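Local coordinates for protein glycerol dehydratase (Clostridium butyricum, PDB 1R9D) that probably dehydrates glycerol to 3-hydroxypropionaldehyde without vitamin B12, using a protein-based glycyl radical, at residues G155-N160 / E443-S448; V162-V167 / N279-S284; N275-G280 / L519-S524; C313-L318 / P372-S377; Y339-V344 / Y428-C433. All coordinates share one frame; numbering follows the deposited sequence.

Interaction 1: G155-N160 / E443-S448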
# COMPACT_ATOMS: atom_id res chain seq x y z
N GLY A 155 14.80 -3.74 -17.69
CA GLY A 155 15.35 -4.68 -16.73
C GLY A 155 16.11 -4.14 -15.54
O GLY A 155 16.05 -4.71 -14.45
N ASN A 156 16.82 -3.02 -15.71
CA ASN A 156 17.63 -2.47 -14.63
C ASN A 156 16.96 -2.42 -13.26
O ASN A 156 17.45 -3.04 -12.31
CB ASN A 156 18.16 -1.08 -15.02
CG ASN A 156 19.37 -0.67 -14.19
OD1 ASN A 156 19.99 -1.51 -13.53
ND2 ASN A 156 19.71 0.61 -14.23
N TYR A 157 15.84 -1.70 -13.14
CA TYR A 157 15.15 -1.57 -11.85
C TYR A 157 14.14 -2.70 -11.62
O TYR A 157 13.51 -2.78 -10.56
CB TYR A 157 14.45 -0.21 -11.78
CG TYR A 157 15.38 0.98 -11.91
CD1 TYR A 157 14.89 2.23 -12.30
CD2 TYR A 157 16.75 0.87 -11.65
CE1 TYR A 157 15.72 3.33 -12.43
CE2 TYR A 157 17.60 1.98 -11.77
CZ TYR A 157 17.08 3.21 -12.17
OH TYR A 157 17.89 4.31 -12.30
N TYR A 158 14.01 -3.57 -12.61
CA TYR A 158 13.10 -4.70 -12.54
C TYR A 158 13.76 -5.85 -11.79
O TYR A 158 13.18 -6.42 -10.87
CB TYR A 158 12.73 -5.16 -13.96
CG TYR A 158 11.77 -6.33 -14.01
CD1 TYR A 158 10.40 -6.14 -13.86
CD2 TYR A 158 12.24 -7.63 -14.20
CE1 TYR A 158 9.51 -7.22 -13.90
CE2 TYR A 158 11.37 -8.72 -14.24
CZ TYR A 158 10.01 -8.51 -14.09
OH TYR A 158 9.13 -9.57 -14.11
N TYR A 159 14.99 -6.19 -12.18
CA TYR A 159 15.72 -7.29 -11.56
C TYR A 159 16.47 -6.95 -10.29
O TYR A 159 16.70 -7.82 -9.44
CB TYR A 159 16.71 -7.90 -12.55
CG TYR A 159 16.07 -8.61 -13.71
CD1 TYR A 159 16.14 -8.08 -15.00
CD2 TYR A 159 15.38 -9.81 -13.52
CE1 TYR A 159 15.54 -8.73 -16.07
CE2 TYR A 159 14.78 -10.46 -14.59
CZ TYR A 159 14.87 -9.92 -15.86
OH TYR A 159 14.29 -10.57 -16.92
N ASN A 160 16.86 -5.69 -10.14
CA ASN A 160 17.61 -5.28 -8.97
C ASN A 160 17.19 -3.92 -8.41
O ASN A 160 16.20 -3.34 -8.85
CB ASN A 160 19.10 -5.28 -9.31
CG ASN A 160 19.62 -6.68 -9.61
OD1 ASN A 160 19.86 -7.48 -8.69
ND2 ASN A 160 19.78 -7.00 -10.89
N GLU A 443 15.61 12.14 -6.40
CA GLU A 443 15.31 10.73 -6.64
C GLU A 443 15.13 10.80 -8.16
O GLU A 443 14.03 11.07 -8.66
CB GLU A 443 14.01 10.26 -5.97
CG GLU A 443 13.58 8.84 -6.38
CD GLU A 443 14.55 7.74 -5.93
OE1 GLU A 443 15.77 7.99 -5.88
OE2 GLU A 443 14.09 6.61 -5.63
N GLY A 444 16.21 10.58 -8.90
CA GLY A 444 16.16 10.71 -10.35
C GLY A 444 15.91 9.52 -11.25
O GLY A 444 15.65 9.73 -12.44
N TRP A 445 15.99 8.30 -10.74
CA TRP A 445 15.77 7.12 -11.59
C TRP A 445 16.51 7.34 -12.92
O TRP A 445 15.96 7.13 -14.00
CB TRP A 445 14.25 6.95 -11.83
CG TRP A 445 13.60 6.01 -10.85
CD1 TRP A 445 13.76 5.98 -9.49
CD2 TRP A 445 12.76 4.89 -11.18
NE1 TRP A 445 13.08 4.91 -8.96
CE2 TRP A 445 12.46 4.22 -9.97
CE3 TRP A 445 12.24 4.39 -12.38
CZ2 TRP A 445 11.67 3.07 -9.93
CZ3 TRP A 445 11.44 3.24 -12.34
CH2 TRP A 445 11.17 2.60 -11.12
N HIS A 446 17.77 7.76 -12.82
CA HIS A 446 18.60 8.09 -13.98
C HIS A 446 18.93 7.04 -15.05
O HIS A 446 19.56 7.36 -16.07
CB HIS A 446 19.88 8.76 -13.48
CG HIS A 446 19.64 10.04 -12.72
ND1 HIS A 446 19.21 11.20 -13.34
CD2 HIS A 446 19.75 10.33 -11.41
CE1 HIS A 446 19.08 12.15 -12.43
NE2 HIS A 446 19.40 11.65 -11.25
N ASP A 447 18.57 5.78 -14.83
CA ASP A 447 18.78 4.77 -15.86
C ASP A 447 17.65 3.76 -15.78
O ASP A 447 17.84 2.57 -15.51
CB ASP A 447 20.14 4.06 -15.73
CG ASP A 447 20.48 3.24 -16.97
OD1 ASP A 447 19.72 3.34 -17.96
OD2 ASP A 447 21.49 2.51 -16.97
N SER A 448 16.44 4.27 -16.02
CA SER A 448 15.23 3.47 -15.94
C SER A 448 14.98 2.55 -17.13
O SER A 448 14.12 1.68 -17.06
CB SER A 448 14.03 4.39 -15.74
OG SER A 448 13.80 5.20 -16.88
O HOH W 1 14.32 -0.35 -14.92
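Y157, on the short helix 155-159, turns the edge of its ring onto the face of W445 and reaches past it to the backbone of D447. From CB the chain leaves with CG anti to the carbonyl carbon (chi1 -59°), and the two side chains slide past each other in opposite directions. CD1 is the atom pressed on the indole, 3.4 Å from W445 CE3; the planes stand at 68°, an edge-to-face (T-shaped) pair. The next rim atom, CE1, is shared between S448 CA, 3.5 Å away, and the indole. Toward the tip, CZ lies under D447 O, which sits over one ring face at 3.5 Å from CZ. OH ends the chain by accepting the N-H of D447, with D447 N 3.0 Å from Y157 OH. N156 takes hold of the same residue's carbonyl: its ND2 gives a nearly straight bond to D447 O, 3.0 Å long and in the carbonyl plane. Both backbone polar groups of D447 are thus fixed from the helix. A water adds a third link, accepting from Y157 N at 2.7 Å and donating to S448 O. The D447 carboxylate, held through OD1 by Q549, binds glycerol O2 with OD2, so the contact probably acts as a second shell, fixing the backbone of a first-shell residue of the glycerol site.

Interaction 2: V162-V167 / N279-S284; sequences VGHVSV and NGHSIS. With GOL (glycerol), chain C.
V162 and G163 lie backbone to backbone on G280, whose CA is 3.9 Å from G163 CA; with no side chain on either glycine the two loops come this close. They run nearly parallel from here, 15° apart. The carbonyl of V162 turns to polar work: its O receives H164 ND1 at 2.9 Å and lies within reach of a water that accepts from H281 N. H164 is the centre of the contact. Its N donates to H281 O at 2.8 Å, and its CG stands anti to the carbonyl carbon (chi1 -68°). The side chains of H164 and H281 lie side by side, pointing the same way, with ring planes 53° apart. CB of S282 sits over the middle of the H164 ring in a CH-pi contact, 3.5 Å from its centroid. Both histidines donate to one glycerol hydroxyl: H164 NE2 is 2.9 Å and H281 NE2 2.8 Å from glycerol O2, while S282 OG donates to O3. The bonds at ND1 and NE2 fix the rotation of the H164 ring. Next, V165 forms a single beta bridge with I283, its O taking S284 N at 3.1 Å and its own N making a weak bond to S282 O. S166 OG closes the row with a 2.7 Å bond to S284 O. Helix 260-277 backs the pair through I274, against V167 and I283, strand 429-431 packs I431 on H164 and S282, and helix 155-159 brings N156 to both histidines.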
# COMPACT_ATOMS: atom_id res chain seq x y z
N VAL A 162 17.29 0.18 -7.23
CA VAL A 162 17.31 1.41 -8.01
C VAL A 162 18.66 2.13 -7.94
O VAL A 162 19.40 2.18 -8.93
CB VAL A 162 16.20 2.37 -7.52
CG1 VAL A 162 16.26 3.70 -8.30
CG2 VAL A 162 14.84 1.71 -7.69
N GLY A 163 19.00 2.67 -6.77
CA GLY A 163 20.26 3.38 -6.64
C GLY A 163 20.21 4.69 -7.42
O GLY A 163 19.25 5.45 -7.29
N HIS A 164 21.25 4.94 -8.22
CA HIS A 164 21.36 6.16 -9.03
C HIS A 164 21.07 7.40 -8.20
O HIS A 164 20.12 8.15 -8.47
CB HIS A 164 20.41 6.09 -10.23
CG HIS A 164 20.82 5.06 -11.23
ND1 HIS A 164 20.78 3.70 -10.95
CD2 HIS A 164 21.37 5.18 -12.46
CE1 HIS A 164 21.29 3.04 -11.97
NE2 HIS A 164 21.66 3.91 -12.90
N VAL A 165 21.93 7.63 -7.22
CA VAL A 165 21.74 8.74 -6.32
C VAL A 165 23.03 9.13 -5.61
O VAL A 165 23.92 8.31 -5.42
CB VAL A 165 20.68 8.34 -5.25
CG1 VAL A 165 21.16 7.10 -4.51
CG2 VAL A 165 20.41 9.47 -4.27
N SER A 166 23.14 10.41 -5.27
CA SER A 166 24.27 10.91 -4.50
C SER A 166 23.60 11.50 -3.26
O SER A 166 22.94 12.53 -3.34
CB SER A 166 25.02 12.00 -5.26
OG SER A 166 26.13 12.45 -4.49
N VAL A 167 23.75 10.81 -2.13
CA VAL A 167 23.14 11.27 -0.89
C VAL A 167 23.85 12.48 -0.31
O VAL A 167 24.88 12.92 -0.83
CB VAL A 167 23.10 10.15 0.18
CG1 VAL A 167 22.38 8.94 -0.38
CG2 VAL A 167 24.52 9.79 0.61
N ASN A 279 21.02 -3.05 -3.79
CA ASN A 279 22.09 -3.21 -4.77
C ASN A 279 21.91 -2.35 -6.01
O ASN A 279 22.48 -2.63 -7.06
CB ASN A 279 22.26 -4.69 -5.17
CG ASN A 279 21.11 -5.22 -5.99
OD1 ASN A 279 20.02 -4.65 -6.02
ND2 ASN A 279 21.35 -6.35 -6.66
N GLY A 280 21.11 -1.29 -5.91
CA GLY A 280 20.98 -0.42 -7.07
C GLY A 280 22.38 0.14 -7.25
O GLY A 280 23.06 0.42 -6.25
N HIS A 281 22.86 0.27 -8.48
CA HIS A 281 24.20 0.81 -8.67
C HIS A 281 24.19 2.31 -8.93
O HIS A 281 23.18 2.98 -8.71
CB HIS A 281 24.96 0.05 -9.78
CG HIS A 281 24.28 0.06 -11.12
ND1 HIS A 281 23.68 -1.05 -11.66
CD2 HIS A 281 24.15 1.05 -12.04
CE1 HIS A 281 23.20 -0.76 -12.85
NE2 HIS A 281 23.47 0.51 -13.11
N SER A 282 25.32 2.84 -9.39
CA SER A 282 25.44 4.27 -9.62
C SER A 282 25.26 5.06 -8.33
O SER A 282 24.67 6.14 -8.31
CB SER A 282 24.46 4.74 -10.70
OG SER A 282 24.88 4.29 -11.97
N ILE A 283 25.75 4.49 -7.23
CA ILE A 283 25.71 5.17 -5.94
C ILE A 283 26.93 6.07 -6.12
O ILE A 283 28.08 5.61 -6.01
CB ILE A 283 25.92 4.19 -4.76
CG1 ILE A 283 24.81 3.13 -4.78
CG2 ILE A 283 25.90 4.95 -3.44
CD1 ILE A 283 23.38 3.70 -4.77
N SER A 284 26.68 7.34 -6.39
CA SER A 284 27.75 8.28 -6.70
C SER A 284 28.18 9.30 -5.68
O SER A 284 27.39 10.12 -5.22
CB SER A 284 27.38 9.00 -8.00
OG SER A 284 26.97 8.07 -8.98
C1 GOL C . 24.88 2.42 -16.71
O1 GOL C . 23.96 2.61 -17.76
C2 GOL C . 24.39 3.06 -15.41
O2 GOL C . 23.12 2.51 -15.03
C3 GOL C . 24.27 4.57 -15.60
O3 GOL C . 23.89 5.20 -14.38
O HOH W 2 20.72 0.33 -10.49

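Interaction 3: N275-G280 / L519-S524; sequences NIESNG and LPFLSS
The E277 carboxylate and the F521 ring are the flat groups, their planes 67° apart, with OE1 of E277 near the ring plane at its edge. Two CB atoms lie on opposite sides of the carboxylate: L519 CB is over CD of E277 on one side, 3.7 Å away, and F521 CB is on the other, displaced toward the oxygens, 3.4 Å from E277 OE2. At its edge two backbone N-H groups are received side by side. L522 N donates to the syn lone pair of E277 OE1, 3.0 Å away; F521 N is 3.1 Å from E277 OE2, also on the syn side but 15° out of the carboxylate plane. P520 CD adds a close carbon neighbour, 3.3 Å from OE2 of E277. The glutamate gets there fully stretched, CG anti to the backbone N (chi1 176°) and CD carried straight on, so that the acid crosses from the last turn of helix 260-277. Beside it S278 CB rests 3.8 Å from L519 CD1, an apolar flank to the buried acid. On the receiving side L519 occupies the N-cap position, and its O takes both N and OG of S523 from opposite faces of the carbonyl plane. A carboxylate at the N terminus of helix 520-524 probably gains from the helix dipole, which would favour its charged form. First-turn N-H groups of helix 520-524 are thus capped by a carboxylate distant in sequence, joining the C-terminal end of helix 260-277 to that N terminus.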
# COMPACT_ATOMS: atom_id res chain seq x y z
N ASN A 275 25.04 0.30 0.09
CA ASN A 275 25.22 -0.89 -0.75
C ASN A 275 24.82 -2.21 -0.08
O ASN A 275 24.86 -3.27 -0.71
CB ASN A 275 26.67 -0.95 -1.23
CG ASN A 275 26.95 0.01 -2.38
OD1 ASN A 275 26.74 -0.32 -3.54
ND2 ASN A 275 27.41 1.21 -2.05
N ILE A 276 24.47 -2.15 1.20
CA ILE A 276 24.03 -3.33 1.93
C ILE A 276 22.50 -3.33 1.94
O ILE A 276 21.86 -4.37 1.82
CB ILE A 276 24.57 -3.34 3.38
CG1 ILE A 276 26.10 -3.42 3.35
CG2 ILE A 276 23.99 -4.53 4.14
CD1 ILE A 276 26.75 -3.43 4.73
N GLU A 277 21.92 -2.14 2.06
CA GLU A 277 20.47 -2.02 2.07
C GLU A 277 19.88 -2.40 0.71
O GLU A 277 18.86 -3.08 0.63
CB GLU A 277 20.05 -0.59 2.43
CG GLU A 277 18.54 -0.36 2.36
CD GLU A 277 18.13 1.03 2.82
OE1 GLU A 277 18.64 2.02 2.26
OE2 GLU A 277 17.30 1.13 3.75
N SER A 278 20.54 -1.96 -0.36
CA SER A 278 20.06 -2.24 -1.71
C SER A 278 21.23 -2.36 -2.67
O SER A 278 22.31 -1.83 -2.41
CB SER A 278 19.13 -1.12 -2.18
OG SER A 278 18.75 -1.30 -3.54
N ASN A 279 21.02 -3.05 -3.79
CA ASN A 279 22.09 -3.21 -4.77
C ASN A 279 21.91 -2.35 -6.01
O ASN A 279 22.48 -2.63 -7.06
CB ASN A 279 22.26 -4.69 -5.17
CG ASN A 279 21.11 -5.22 -5.99
OD1 ASN A 279 20.02 -4.65 -6.02
ND2 ASN A 279 21.35 -6.35 -6.66
N GLY A 280 21.11 -1.29 -5.91
CA GLY A 280 20.98 -0.42 -7.07
C GLY A 280 22.38 0.14 -7.25
O GLY A 280 23.06 0.42 -6.25
N LEU A 519 12.98 2.40 1.06
CA LEU A 519 14.25 2.35 1.79
C LEU A 519 14.44 3.39 2.89
O LEU A 519 14.69 4.57 2.61
CB LEU A 519 15.41 2.43 0.79
CG LEU A 519 15.38 1.41 -0.35
CD1 LEU A 519 16.67 1.52 -1.14
CD2 LEU A 519 15.22 -0.00 0.20
N PRO A 520 14.38 2.96 4.16
CA PRO A 520 14.55 3.83 5.34
C PRO A 520 15.91 4.50 5.46
O PRO A 520 16.00 5.72 5.65
CB PRO A 520 14.29 2.88 6.52
CG PRO A 520 13.53 1.75 5.93
CD PRO A 520 14.16 1.57 4.58
N PHE A 521 16.98 3.72 5.35
CA PHE A 521 18.33 4.28 5.49
C PHE A 521 18.69 5.30 4.41
O PHE A 521 19.06 6.43 4.71
CB PHE A 521 19.37 3.15 5.52
CG PHE A 521 20.77 3.63 5.79
CD1 PHE A 521 21.72 3.65 4.77
CD2 PHE A 521 21.13 4.08 7.06
CE1 PHE A 521 23.02 4.12 5.01
CE2 PHE A 521 22.42 4.55 7.31
CZ PHE A 521 23.37 4.58 6.29
N LEU A 522 18.57 4.89 3.15
CA LEU A 522 18.89 5.79 2.04
C LEU A 522 18.05 7.07 2.10
O LEU A 522 18.58 8.17 1.93
CB LEU A 522 18.63 5.08 0.71
CG LEU A 522 19.04 5.86 -0.54
CD1 LEU A 522 20.56 5.93 -0.61
CD2 LEU A 522 18.47 5.20 -1.79
N SER A 523 16.76 6.93 2.35
CA SER A 523 15.85 8.07 2.40
C SER A 523 16.20 9.11 3.45
O SER A 523 15.98 10.31 3.25
CB SER A 523 14.41 7.60 2.61
OG SER A 523 13.98 6.79 1.54
N SER A 524 16.76 8.66 4.57
CA SER A 524 17.10 9.57 5.66
C SER A 524 18.18 10.57 5.28
O SER A 524 18.33 11.60 5.93
CB SER A 524 17.55 8.77 6.89
OG SER A 524 18.80 8.12 6.66

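Interaction 4: C313-L318 / P372-S377; sequences CIWIKL and PQPSLS
The side chains of P374 and W315 cross at about a right angle, the proline touching the indole with its CD-CG side. CD stands over the five-membered ring of W315, 3.4 Å from its centroid and only 8° off the normal, a CH-pi contact. CG stands over CE2 of W315, 3.7 Å away. L318 also meets the proline at about a right angle, its CD1 3.7 Å from P374 CB, so the pyrrolidine is wedged between two residues one helical turn apart. L376 CD1 approaches the indole at its edge, near CZ2. The peptide before P374 is cis. Q373 lays its CB 3.7 Å from L318 O, while its amide oxygen turns to Q340. A water links W315 NE1, by a weak bond, to P374 O. No direct hydrogen bond joins segments 313-318 and 372-377; the buried contact therefore rests on apolar and CH-pi packing, with polar atoms served by water and by N319, which bonds both W315 O and Q373 O.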
# COMPACT_ATOMS: atom_id res chain seq x y z
N CYS A 313 43.31 4.89 -0.48
CA CYS A 313 42.64 3.74 0.13
C CYS A 313 41.16 3.75 -0.20
O CYS A 313 40.57 2.70 -0.44
CB CYS A 313 42.84 3.74 1.64
SG CYS A 313 44.51 3.24 2.15
N ILE A 314 40.55 4.94 -0.21
CA ILE A 314 39.13 5.05 -0.54
C ILE A 314 38.94 4.62 -1.99
O ILE A 314 37.98 3.92 -2.32
CB ILE A 314 38.62 6.50 -0.35
CG1 ILE A 314 38.50 6.82 1.15
CG2 ILE A 314 37.28 6.67 -1.03
CD1 ILE A 314 38.12 8.25 1.45
N TRP A 315 39.85 5.04 -2.86
CA TRP A 315 39.77 4.66 -4.26
C TRP A 315 39.75 3.13 -4.35
O TRP A 315 38.92 2.55 -5.06
CB TRP A 315 40.98 5.20 -5.04
CG TRP A 315 40.67 6.37 -5.95
CD1 TRP A 315 40.98 6.47 -7.28
CD2 TRP A 315 40.04 7.61 -5.60
NE1 TRP A 315 40.59 7.69 -7.78
CE2 TRP A 315 40.01 8.41 -6.77
CE3 TRP A 315 39.51 8.13 -4.41
CZ2 TRP A 315 39.45 9.70 -6.78
CZ3 TRP A 315 38.95 9.41 -4.42
CH2 TRP A 315 38.93 10.18 -5.61
N ILE A 316 40.65 2.48 -3.63
CA ILE A 316 40.69 1.02 -3.66
C ILE A 316 39.40 0.39 -3.12
O ILE A 316 38.90 -0.58 -3.69
CB ILE A 316 41.92 0.49 -2.88
CG1 ILE A 316 43.20 0.94 -3.59
CG2 ILE A 316 41.86 -1.03 -2.78
CD1 ILE A 316 44.49 0.54 -2.89
N LYS A 317 38.86 0.94 -2.03
CA LYS A 317 37.62 0.41 -1.45
C LYS A 317 36.47 0.48 -2.46
O LYS A 317 35.64 -0.42 -2.53
CB LYS A 317 37.24 1.18 -0.18
CG LYS A 317 38.21 1.01 0.99
CD LYS A 317 38.42 -0.45 1.36
CE LYS A 317 37.12 -1.13 1.76
NZ LYS A 317 37.31 -2.60 2.00
N LEU A 318 36.42 1.55 -3.24
CA LEU A 318 35.36 1.70 -4.23
C LEU A 318 35.43 0.61 -5.30
O LEU A 318 34.47 0.39 -6.04
CB LEU A 318 35.44 3.09 -4.88
CG LEU A 318 35.03 4.27 -3.98
CD1 LEU A 318 35.63 5.56 -4.51
CD2 LEU A 318 33.51 4.35 -3.91
N PRO A 372 39.45 0.55 -12.28
CA PRO A 372 38.24 1.04 -12.96
C PRO A 372 37.43 2.08 -12.19
O PRO A 372 36.87 3.01 -12.79
CB PRO A 372 37.44 -0.23 -13.21
CG PRO A 372 38.50 -1.28 -13.33
CD PRO A 372 39.43 -0.92 -12.20
N GLN A 373 37.34 1.91 -10.87
CA GLN A 373 36.58 2.83 -10.03
C GLN A 373 37.48 3.71 -9.18
O GLN A 373 38.63 3.36 -8.88
CB GLN A 373 35.64 2.03 -9.12
CG GLN A 373 34.56 1.27 -9.87
CD GLN A 373 33.49 2.20 -10.41
OE1 GLN A 373 32.71 2.78 -9.65
NE2 GLN A 373 33.46 2.37 -11.73
N PRO A 374 36.98 4.90 -8.79
CA PRO A 374 35.64 5.38 -9.14
C PRO A 374 35.66 5.98 -10.54
O PRO A 374 36.73 6.19 -11.13
CB PRO A 374 35.39 6.45 -8.09
CG PRO A 374 36.75 7.04 -7.91
CD PRO A 374 37.63 5.81 -7.83
N SER A 375 34.47 6.24 -11.09
CA SER A 375 34.37 6.85 -12.41
C SER A 375 34.66 8.32 -12.18
O SER A 375 33.74 9.12 -11.94
CB SER A 375 32.95 6.65 -12.96
OG SER A 375 32.67 5.28 -13.18
N LEU A 376 35.94 8.67 -12.21
CA LEU A 376 36.39 10.04 -11.97
C LEU A 376 35.99 10.99 -13.09
O LEU A 376 36.14 10.68 -14.28
CB LEU A 376 37.91 10.07 -11.79
CG LEU A 376 38.54 11.42 -11.43
CD1 LEU A 376 37.93 11.96 -10.15
CD2 LEU A 376 40.04 11.25 -11.26
N SER A 377 35.50 12.16 -12.70
CA SER A 377 35.03 13.16 -13.65
C SER A 377 35.45 14.57 -13.23
O SER A 377 35.82 14.79 -12.08
CB SER A 377 33.50 13.11 -13.70
OG SER A 377 33.05 11.81 -14.03
O HOH W 3 39.76 6.99 -10.63

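Interaction 5: Y339-V344 / Y428-C433; sequences YQNLIV and YGIIGC
Two strands of different sheets face each other where N341 and I343 meet I430: strand 341-344, outermost in its five-stranded sheet, and strand 429-431, first arm of a hairpin with strand 435-437. They run antiparallel at 163° with axes 6.4 Å apart, yet no backbone hydrogen bond passes between them; side chains do most of the joining, with a water between them. N341, with CG anti to the backbone N (chi1 -156°), lays its amide across I430, ND2 lying 3.5 Å from I430 CG2. ND2 then donates to G432 O at 3.1 Å, the oxygen being in the amide plane while the donor stands 42° above the carbonyl plane. OD1 is bonded to S377 OG; a water lies between N341 OD1, 2.9 Å away, and I430 O, and can serve either. In glycyl radical enzymes of the pyruvate formate-lyase family such a hairpin carries a cysteine into the middle of the barrel, where it is thought to become a thiyl radical; C433 probably plays this part here. G432, at positive phi, starts the turn, and its CA makes a CA-H...O contact with Y339 O at 3.3 Å. The C433 thiol lies obliquely beside the Y339 ring, SG 3.7 Å from CD2, in a sulfur-aromatic contact. The same tyrosine meets Y764 edge-to-face, next to the predicted radical glycine G763. Farther from the turn, I343 CD1 packs 3.8 Å from I430 CG1.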
# COMPACT_ATOMS: atom_id res chain seq x y z
N TYR A 339 29.55 1.83 -11.49
CA TYR A 339 29.28 3.21 -11.91
C TYR A 339 29.22 4.26 -10.79
O TYR A 339 28.30 5.08 -10.76
CB TYR A 339 27.96 3.27 -12.70
CG TYR A 339 27.84 2.24 -13.80
CD1 TYR A 339 27.24 1.01 -13.57
CD2 TYR A 339 28.33 2.51 -15.08
CE1 TYR A 339 27.12 0.06 -14.59
CE2 TYR A 339 28.22 1.57 -16.11
CZ TYR A 339 27.62 0.35 -15.85
OH TYR A 339 27.51 -0.58 -16.86
N GLN A 340 30.19 4.25 -9.89
CA GLN A 340 30.22 5.21 -8.79
C GLN A 340 30.94 6.47 -9.26
O GLN A 340 32.17 6.58 -9.16
CB GLN A 340 30.93 4.58 -7.59
CG GLN A 340 30.30 3.26 -7.17
CD GLN A 340 31.22 2.41 -6.32
OE1 GLN A 340 30.96 2.19 -5.13
NE2 GLN A 340 32.30 1.92 -6.92
N ASN A 341 30.18 7.43 -9.77
CA ASN A 341 30.77 8.65 -10.28
C ASN A 341 31.18 9.64 -9.20
O ASN A 341 30.39 9.97 -8.30
CB ASN A 341 29.81 9.33 -11.28
CG ASN A 341 30.54 10.23 -12.26
OD1 ASN A 341 31.14 11.23 -11.89
ND2 ASN A 341 30.52 9.86 -13.54
N LEU A 342 32.42 10.10 -9.29
CA LEU A 342 32.97 11.07 -8.34
C LEU A 342 33.50 12.20 -9.22
O LEU A 342 34.31 11.98 -10.10
CB LEU A 342 34.10 10.43 -7.53
CG LEU A 342 34.73 11.24 -6.39
CD1 LEU A 342 35.37 10.29 -5.37
CD2 LEU A 342 35.76 12.21 -6.96
N ILE A 343 33.03 13.42 -8.96
CA ILE A 343 33.43 14.56 -9.78
C ILE A 343 34.15 15.66 -8.99
O ILE A 343 33.88 15.86 -7.81
CB ILE A 343 32.17 15.14 -10.49
CG1 ILE A 343 32.56 16.09 -11.62
CG2 ILE A 343 31.30 15.87 -9.47
CD1 ILE A 343 31.46 16.25 -12.65
N VAL A 344 35.07 16.36 -9.64
CA VAL A 344 35.79 17.44 -8.98
C VAL A 344 35.83 18.69 -9.85
O VAL A 344 35.65 18.62 -11.07
CB VAL A 344 37.23 17.03 -8.57
CG1 VAL A 344 37.18 15.84 -7.62
CG2 VAL A 344 38.08 16.71 -9.80
N TYR A 428 25.55 20.84 -9.05
CA TYR A 428 25.32 19.51 -9.58
C TYR A 428 26.52 18.58 -9.55
O TYR A 428 27.67 19.02 -9.53
CB TYR A 428 24.80 19.60 -11.03
CG TYR A 428 25.88 19.77 -12.09
CD1 TYR A 428 26.52 18.65 -12.65
CD2 TYR A 428 26.26 21.03 -12.53
CE1 TYR A 428 27.51 18.80 -13.62
CE2 TYR A 428 27.25 21.19 -13.49
CZ TYR A 428 27.87 20.08 -14.03
OH TYR A 428 28.83 20.23 -15.01
N GLY A 429 26.22 17.29 -9.55
CA GLY A 429 27.24 16.26 -9.58
C GLY A 429 26.71 15.29 -10.62
O GLY A 429 25.57 15.43 -11.06
N ILE A 430 27.51 14.30 -11.01
CA ILE A 430 27.07 13.33 -11.99
C ILE A 430 26.74 11.97 -11.37
O ILE A 430 27.45 11.49 -10.48
CB ILE A 430 28.13 13.12 -13.09
CG1 ILE A 430 28.31 14.42 -13.88
CG2 ILE A 430 27.72 11.98 -14.01
CD1 ILE A 430 27.04 14.88 -14.60
N ILE A 431 25.66 11.36 -11.84
CA ILE A 431 25.23 10.05 -11.38
C ILE A 431 25.59 9.01 -12.44
O ILE A 431 25.37 9.24 -13.63
CB ILE A 431 23.70 9.99 -11.18
CG1 ILE A 431 23.27 11.02 -10.14
CG2 ILE A 431 23.27 8.57 -10.77
CD1 ILE A 431 24.01 10.91 -8.81
N GLY A 432 26.16 7.89 -12.02
CA GLY A 432 26.51 6.83 -12.95
C GLY A 432 27.44 7.19 -14.10
O GLY A 432 28.63 7.39 -13.91
N CYS A 433 26.89 7.25 -15.31
CA CYS A 433 27.68 7.58 -16.49
C CYS A 433 27.73 9.06 -16.85
O CYS A 433 28.80 9.65 -16.93
CB CYS A 433 27.16 6.80 -17.70
SG CYS A 433 27.39 5.01 -17.60
O HOH W 4 29.80 12.89 -9.86

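From the N terminus, interaction 1 opens first at helix 155-159, and interaction 2, nested inside its loop, runs from 162-167 to 279-284. Interaction 3 begins where 2 ends, sharing N279 and G280, and closes only at helix 520-524, so it crosses interaction 1, which closes at 443-448. Interactions 4 and 5 follow interaction 2 in series, cross each other, and nest within the loops of both 1 and 3; they join at neighbouring strands 341-344 and 375-380. Interactions 1, 2 and 5 touch around the glycerol, gathering helix 155-159, the loop between strands 442-443 and 449-452, loops 162-167 and 279-284 and the cysteine hairpin; 3 joins helices 260-277 and 520-524, and 4 joins helix 304-317 to strand 375-380.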